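Local atomic coordinates of putative cytosine/guanine deaminase (Unidentified, PDB entry 2PAJ), a protein that catalyses the zinc-dependent hydrolytic deamination of 2-amino-4-hydroxypteridines, isoxanthopterin being its identified substrate, to 2,4-dihydroxypteridines with release of ammonium. Residues V350-T353 and W354-R358; I383-V386 and I387-T391. All coordinates share one frame; numbering follows the deposited sequence.

Contact 1. Residues V350-T353 and W354-R358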
ATOM      1  N   VAL A 350     -10.831   1.127   3.122  1.00 50.36           N
ATOM      2  CA  VAL A 350     -11.045   0.828   4.525  1.00 49.98           C
ATOM      3  C   VAL A 350     -12.546   0.852   4.852  1.00 48.46           C
ATOM      4  O   VAL A 350     -13.039   0.070   5.667  1.00 47.93           O
ATOM      5  CB  VAL A 350     -10.241   1.838   5.374  1.00 50.76           C
ATOM      6  CG1 VAL A 350     -10.886   2.084   6.711  1.00 53.15           C
ATOM      7  CG2 VAL A 350      -8.831   1.309   5.553  1.00 48.61           C
ATOM      8  N   HIS A 351     -13.276   1.735   4.182  1.00 47.60           N
ATOM      9  CA  HIS A 351     -14.708   1.852   4.383  1.00 46.45           C
ATOM     10  C   HIS A 351     -15.424   0.593   3.910  1.00 46.68           C
ATOM     11  O   HIS A 351     -16.338   0.090   4.566  1.00 46.04           O
ATOM     12  CB  HIS A 351     -15.233   3.046   3.609  1.00 45.20           C
ATOM     13  CG  HIS A 351     -16.665   3.363   3.894  1.00 47.85           C
ATOM     14  ND1 HIS A 351     -17.514   3.882   2.945  1.00 47.37           N
ATOM     15  CD2 HIS A 351     -17.384   3.279   5.037  1.00 48.61           C
ATOM     16  CE1 HIS A 351     -18.695   4.108   3.488  1.00 47.85           C
ATOM     17  NE2 HIS A 351     -18.643   3.752   4.757  1.00 50.86           N
ATOM     18  N   MET A 352     -15.007   0.102   2.753  1.00 46.29           N
ATOM     19  CA  MET A 352     -15.588  -1.092   2.166  1.00 47.71           C
ATOM     20  C   MET A 352     -15.232  -2.323   2.998  1.00 46.91           C
ATOM     21  O   MET A 352     -16.033  -3.249   3.134  1.00 46.33           O
ATOM     22  CB  MET A 352     -15.076  -1.258   0.730  1.00 49.68           C
ATOM     23  CG  MET A 352     -15.670  -2.441  -0.036  1.00 51.52           C
ATOM     24  SD  MET A 352     -17.410  -2.275  -0.463  1.00 54.25           S
ATOM     25  CE  MET A 352     -18.159  -3.382   0.707  1.00 56.11           C
ATOM     26  N   THR A 353     -14.022  -2.323   3.550  1.00 45.53           N
ATOM     27  CA  THR A 353     -13.541  -3.423   4.370  1.00 46.22           C
ATOM     28  C   THR A 353     -14.405  -3.552   5.615  1.00 47.28           C
ATOM     29  O   THR A 353     -14.868  -4.639   5.958  1.00 47.52           O
ATOM     30  CB  THR A 353     -12.099  -3.175   4.803  1.00 44.65           C
ATOM     31  OG1 THR A 353     -11.321  -2.817   3.663  1.00 44.73           O
ATOM     32  CG2 THR A 353     -11.508  -4.420   5.427  1.00 44.91           C
ATOM     33  N   TRP A 354     -14.613  -2.429   6.291  1.00 48.55           N
ATOM     34  CA  TRP A 354     -15.424  -2.415   7.494  1.00 50.22           C
ATOM     35  C   TRP A 354     -16.866  -2.839   7.231  1.00 50.24           C
ATOM     36  O   TRP A 354     -17.413  -3.665   7.959  1.00 50.45           O
ATOM     37  CB  TRP A 354     -15.406  -1.024   8.119  1.00 53.59           C
ATOM     38  CG  TRP A 354     -16.215  -0.913   9.376  1.00 57.04           C
ATOM     39  CD1 TRP A 354     -16.018  -1.582  10.558  1.00 58.25           C
ATOM     40  CD2 TRP A 354     -17.345  -0.064   9.578  1.00 57.74           C
ATOM     41  NE1 TRP A 354     -16.960  -1.198  11.479  1.00 57.86           N
ATOM     42  CE2 TRP A 354     -17.787  -0.269  10.908  1.00 58.24           C
ATOM     43  CE3 TRP A 354     -18.031   0.844   8.763  1.00 59.00           C
ATOM     44  CZ2 TRP A 354     -18.882   0.412  11.450  1.00 59.02           C
ATOM     45  CZ3 TRP A 354     -19.117   1.515   9.293  1.00 61.67           C
ATOM     46  CH2 TRP A 354     -19.537   1.294  10.636  1.00 60.21           C
ATOM     47  N   LEU A 355     -17.482  -2.275   6.194  1.00 50.58           N
ATOM     48  CA  LEU A 355     -18.865  -2.614   5.862  1.00 52.59           C
ATOM     49  C   LEU A 355     -19.038  -4.090   5.584  1.00 54.82           C
ATOM     50  O   LEU A 355     -19.990  -4.707   6.052  1.00 54.46           O
ATOM     51  CB  LEU A 355     -19.354  -1.810   4.659  1.00 51.74           C
ATOM     52  CG  LEU A 355     -19.647  -0.323   4.899  1.00 52.50           C
ATOM     53  CD1 LEU A 355     -20.179   0.307   3.626  1.00 50.70           C
ATOM     54  CD2 LEU A 355     -20.664  -0.169   6.011  1.00 49.51           C
ATOM     55  N   ALA A 356     -18.117  -4.654   4.813  1.00 58.03           N
ATOM     56  CA  ALA A 356     -18.166  -6.069   4.481  1.00 59.82           C
ATOM     57  C   ALA A 356     -17.994  -6.925   5.734  1.00 62.29           C
ATOM     58  O   ALA A 356     -18.549  -8.021   5.826  1.00 63.56           O
ATOM     59  CB  ALA A 356     -17.098  -6.392   3.484  1.00 59.36           C
ATOM     60  N   GLN A 357     -17.227  -6.431   6.703  1.00 65.24           N
ATOM     61  CA  GLN A 357     -17.017  -7.164   7.949  1.00 68.87           C
ATOM     62  C   GLN A 357     -18.232  -7.033   8.882  1.00 71.32           C
ATOM     63  O   GLN A 357     -18.405  -7.826   9.817  1.00 72.57           O
ATOM     64  CB  GLN A 357     -15.750  -6.669   8.662  1.00 69.30           C
ATOM     65  CG  GLN A 357     -14.461  -6.887   7.868  1.00 70.68           C
ATOM     66  CD  GLN A 357     -14.430  -8.227   7.122  1.00 71.72           C
ATOM     67  OE1 GLN A 357     -14.657  -9.286   7.712  1.00 70.07           O
ATOM     68  NE2 GLN A 357     -14.141  -8.177   5.814  1.00 72.62           N
ATOM     69  N   ARG A 358     -19.066  -6.023   8.636  1.00 73.06           N
ATOM     70  CA  ARG A 358     -20.274  -5.822   9.436  1.00 74.00           C
ATOM     71  C   ARG A 358     -21.361  -6.716   8.847  1.00 75.32           C
ATOM     72  O   ARG A 358     -22.290  -7.140   9.555  1.00 75.62           O
ATOM     73  CB  ARG A 358     -20.762  -4.377   9.373  1.00 73.56           C
ATOM     74  CG  ARG A 358     -19.865  -3.351  10.015  1.00 72.34           C
ATOM     75  CD  ARG A 358     -20.671  -2.088  10.297  1.00 73.12           C
ATOM     76  NE  ARG A 358     -21.552  -1.713   9.185  1.00 73.22           N
ATOM     77  CZ  ARG A 358     -22.417  -0.694   9.221  1.00 72.74           C
ATOM     78  NH1 ARG A 358     -22.524   0.067  10.311  1.00 71.71           N
ATOM     79  NH2 ARG A 358     -23.182  -0.432   8.168  1.00 69.48           N
TER
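A chi1 of -172° swings the imidazole of His-351 to the side of its own carbonyl carbon, while at Leu-355 (chi1 -73°) CG lies beside the backbone N and leans back over the preceding turn. The two side chains thereby meet one turn apart. Leu-355 CD1 sits over one face of the His-351 ring in a CH-pi contact, 4.2 Å from the ring centroid and 20° off the normal, displaced toward NE2. That nitrogen also makes a weak hydrogen bond to the carbonyl of Ala-436, which ties the ring to helix 433-436. His-351 CD2 also comes up to the edge of the Trp-354 indole, 4.5 Å from CE3. Over a face of the same indole lies Arg-358 CD, from the next turn on. A second, looser apolar strip is made by Met-352: its CE touches both Ala-356 CB, at 4.2 Å, and Leu-355 CB, at 4.4 Å. The hydroxyl of buried Thr-353 turns back to the Glu-349 carbonyl. Beneath the side chains, Trp-354 N, Leu-355 N, Ala-356 N and Gln-357 N bond to the carbonyls four residues earlier, the first 3.0 Å from Val-350 O and the last, less straight, 3.1 Å from Thr-353 O. Val-350 and Thr-353 face helix 383-398, whereas Met-352 rests on Pro-308 and Gln-309. Such i to i+4 pairing is that of an alpha helix, here helix 346-359, which comes after the eighth barrel strand, 331-333, and the short helix 337-340 of an amidohydrolase TIM barrel.

Contact 2. Residues I383-V386 and I387-T391; sequences IAEV and IHWGT
Ile-383 and Ile-387 meet one turn apart at the start of helix 383-398, an alpha helix of the amidohydrolase TIM-barrel fold that packs between helix 346-359 and strand 67-73. Backbone bonds come first. Ile-387 N reaches Ile-383 O at 2.8 Å, His-388 N reaches Ala-384 O at 2.9 Å and Gly-390 N reaches Val-386 O at 3.0 Å, whereas the bond from Trp-389 N to Glu-385 O is weak at 3.5 Å. The helix widens into a pi-type turn at 389-391, where Gly-390 also bonds to the backbone of Val-73 and so fastens this turn to the barrel strand. One side-chain bond reinforces it: with chi1 at 60°, Thr-391 directs OG1 to the carbonyl of Ile-387, 2.6 Å away.

Apolar packing is made by two separate pairs. Ile-383 CG2 touches Ile-387 CD1 at 3.5 Å, the two branches meeting at an angle, and Ile-387 continues onto Tyr-69. Val-386 sends CG2 toward CE3 of the Trp-389 indole, 4.4 Å apart, while the indole itself is wedged against Val-331 and Ile-333 of the eighth barrel strand.

The polar contact is of Glu-385 with Trp-389. A bend at chi2 (-81°) carries the carboxylate across one face of the indole, with the two planes nearly perpendicular at 89°. A negative charge over a pi face would be unfavourable alone, but OE1 forms a salt bridge with Arg-322, which also touches Trp-389 and probably offsets it. The other oxygen, OE2, stands above the indole nearest its CE2 and CZ2, 3.1 Å from each.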
ATOM      1  N   ILE A 383     -13.868  -1.137  14.297  1.00 57.23           N
ATOM      2  CA  ILE A 383     -13.163  -0.128  13.523  1.00 56.17           C
ATOM      3  C   ILE A 383     -11.670  -0.276  13.807  1.00 55.80           C
ATOM      4  O   ILE A 383     -10.850  -0.116  12.910  1.00 56.30           O
ATOM      5  CB  ILE A 383     -13.618   1.317  13.910  1.00 56.39           C
ATOM      6  CG1 ILE A 383     -15.015   1.605  13.349  1.00 54.59           C
ATOM      7  CG2 ILE A 383     -12.616   2.357  13.397  1.00 53.97           C
ATOM      8  CD1 ILE A 383     -16.137   1.011  14.166  1.00 56.03           C
ATOM      9  N   ALA A 384     -11.327  -0.586  15.057  1.00 54.49           N
ATOM     10  CA  ALA A 384      -9.934  -0.759  15.465  1.00 53.30           C
ATOM     11  C   ALA A 384      -9.371  -1.962  14.739  1.00 52.77           C
ATOM     12  O   ALA A 384      -8.232  -1.973  14.291  1.00 52.07           O
ATOM     13  CB  ALA A 384      -9.848  -0.976  16.968  1.00 51.27           C
ATOM     14  N   GLU A 385     -10.205  -2.981  14.640  1.00 54.18           N
ATOM     15  CA  GLU A 385      -9.879  -4.227  13.976  1.00 54.76           C
ATOM     16  C   GLU A 385      -9.380  -3.915  12.573  1.00 54.29           C
ATOM     17  O   GLU A 385      -8.344  -4.398  12.141  1.00 54.56           O
ATOM     18  CB  GLU A 385     -11.150  -5.055  13.911  1.00 58.28           C
ATOM     19  CG  GLU A 385     -11.008  -6.510  14.250  1.00 62.69           C
ATOM     20  CD  GLU A 385     -10.498  -7.296  13.088  1.00 64.03           C
ATOM     21  OE1 GLU A 385     -10.675  -8.537  13.075  1.00 65.30           O
ATOM     22  OE2 GLU A 385      -9.910  -6.658  12.193  1.00 63.92           O
ATOM     23  N   VAL A 386     -10.135  -3.087  11.870  1.00 54.04           N
ATOM     24  CA  VAL A 386      -9.805  -2.689  10.513  1.00 53.76           C
ATOM     25  C   VAL A 386      -8.656  -1.683  10.439  1.00 55.40           C
ATOM     26  O   VAL A 386      -7.842  -1.729   9.520  1.00 56.54           O
ATOM     27  CB  VAL A 386     -11.053  -2.105   9.836  1.00 51.83           C
ATOM     28  CG1 VAL A 386     -10.742  -1.668   8.420  1.00 50.60           C
ATOM     29  CG2 VAL A 386     -12.165  -3.146   9.858  1.00 51.56           C
ATOM     30  N   ILE A 387      -8.590  -0.774  11.403  1.00 55.39           N
ATOM     31  CA  ILE A 387      -7.525   0.217  11.416  1.00 53.77           C
ATOM     32  C   ILE A 387      -6.199  -0.509  11.561  1.00 52.91           C
ATOM     33  O   ILE A 387      -5.174  -0.054  11.073  1.00 52.49           O
ATOM     34  CB  ILE A 387      -7.698   1.229  12.580  1.00 53.69           C
ATOM     35  CG1 ILE A 387      -8.908   2.129  12.321  1.00 52.99           C
ATOM     36  CG2 ILE A 387      -6.452   2.085  12.716  1.00 51.63           C
ATOM     37  CD1 ILE A 387      -9.211   3.086  13.462  1.00 53.95           C
ATOM     38  N   HIS A 388      -6.228  -1.650  12.230  1.00 52.38           N
ATOM     39  CA  HIS A 388      -5.021  -2.435  12.424  1.00 51.89           C
ATOM     40  C   HIS A 388      -4.565  -2.976  11.084  1.00 50.70           C
ATOM     41  O   HIS A 388      -3.399  -2.851  10.720  1.00 50.70           O
ATOM     42  CB  HIS A 388      -5.281  -3.605  13.368  1.00 52.47           C
ATOM     43  CG  HIS A 388      -4.042  -4.342  13.742  1.00 54.05           C
ATOM     44  ND1 HIS A 388      -3.906  -5.702  13.580  1.00 55.52           N
ATOM     45  CD2 HIS A 388      -2.866  -3.899  14.239  1.00 54.49           C
ATOM     46  CE1 HIS A 388      -2.695  -6.067  13.960  1.00 55.50           C
ATOM     47  NE2 HIS A 388      -2.046  -4.991  14.363  1.00 57.04           N
ATOM     48  N   TRP A 389      -5.499  -3.585  10.360  1.00 48.37           N
ATOM     49  CA  TRP A 389      -5.215  -4.158   9.052  1.00 46.27           C
ATOM     50  C   TRP A 389      -4.633  -3.128   8.097  1.00 45.68           C
ATOM     51  O   TRP A 389      -3.694  -3.421   7.363  1.00 45.05           O
ATOM     52  CB  TRP A 389      -6.490  -4.735   8.447  1.00 45.71           C
ATOM     53  CG  TRP A 389      -7.005  -5.927   9.163  1.00 48.28           C
ATOM     54  CD1 TRP A 389      -6.315  -6.722  10.033  1.00 46.72           C
ATOM     55  CD2 TRP A 389      -8.290  -6.544   8.996  1.00 49.23           C
ATOM     56  NE1 TRP A 389      -7.079  -7.800  10.415  1.00 47.88           N
ATOM     57  CE2 TRP A 389      -8.297  -7.723   9.791  1.00 49.45           C
ATOM     58  CE3 TRP A 389      -9.434  -6.225   8.246  1.00 49.84           C
ATOM     59  CZ2 TRP A 389      -9.408  -8.588   9.861  1.00 50.65           C
ATOM     60  CZ3 TRP A 389     -10.535  -7.081   8.312  1.00 51.69           C
ATOM     61  CH2 TRP A 389     -10.510  -8.253   9.114  1.00 50.96           C
ATOM     62  N   GLY A 390      -5.184  -1.918   8.134  1.00 45.04           N
ATOM     63  CA  GLY A 390      -4.744  -0.855   7.243  1.00 44.32           C
ATOM     64  C   GLY A 390      -3.487  -0.113   7.634  1.00 43.19           C
ATOM     65  O   GLY A 390      -2.983   0.710   6.864  1.00 42.12           O
ATOM     66  N   THR A 391      -2.975  -0.406   8.824  1.00 43.08           N
ATOM     67  CA  THR A 391      -1.771   0.254   9.307  1.00 44.13           C
ATOM     68  C   THR A 391      -0.690  -0.735   9.739  1.00 44.60           C
ATOM     69  O   THR A 391       0.035  -1.255   8.903  1.00 45.12           O
ATOM     70  CB  THR A 391      -2.092   1.239  10.482  1.00 44.02           C
ATOM     71  OG1 THR A 391      -2.668   0.517  11.572  1.00 42.92           O
ATOM     72  CG2 THR A 391      -3.088   2.310  10.035  1.00 40.73           C
TER

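Contacts 1 and 2 lie on two helices that are successive in the modelled chain and pack against each other directly; the centres of the two contacts are about 10 Å apart. Trp-354 NE1 lies 3.6 Å from Ile-383 CD1 at one end of this interface. Toward the other, the indole of Trp-389 meets contact 1 twice: its CE3 is 3.9 Å from Thr-353 CG2, and its CZ3 is 4.0 Å from Gln-357 CG. Neither contact supplies a zinc ligand. Between side chains, Met-352 is about 11 Å from the ligand Asp-336, and Thr-353 and Gly-390 of contact 2 are each about 12 Å from His-76. Helix 383-398 packs on strands 67-73 and 331-333, which run up to these ligands.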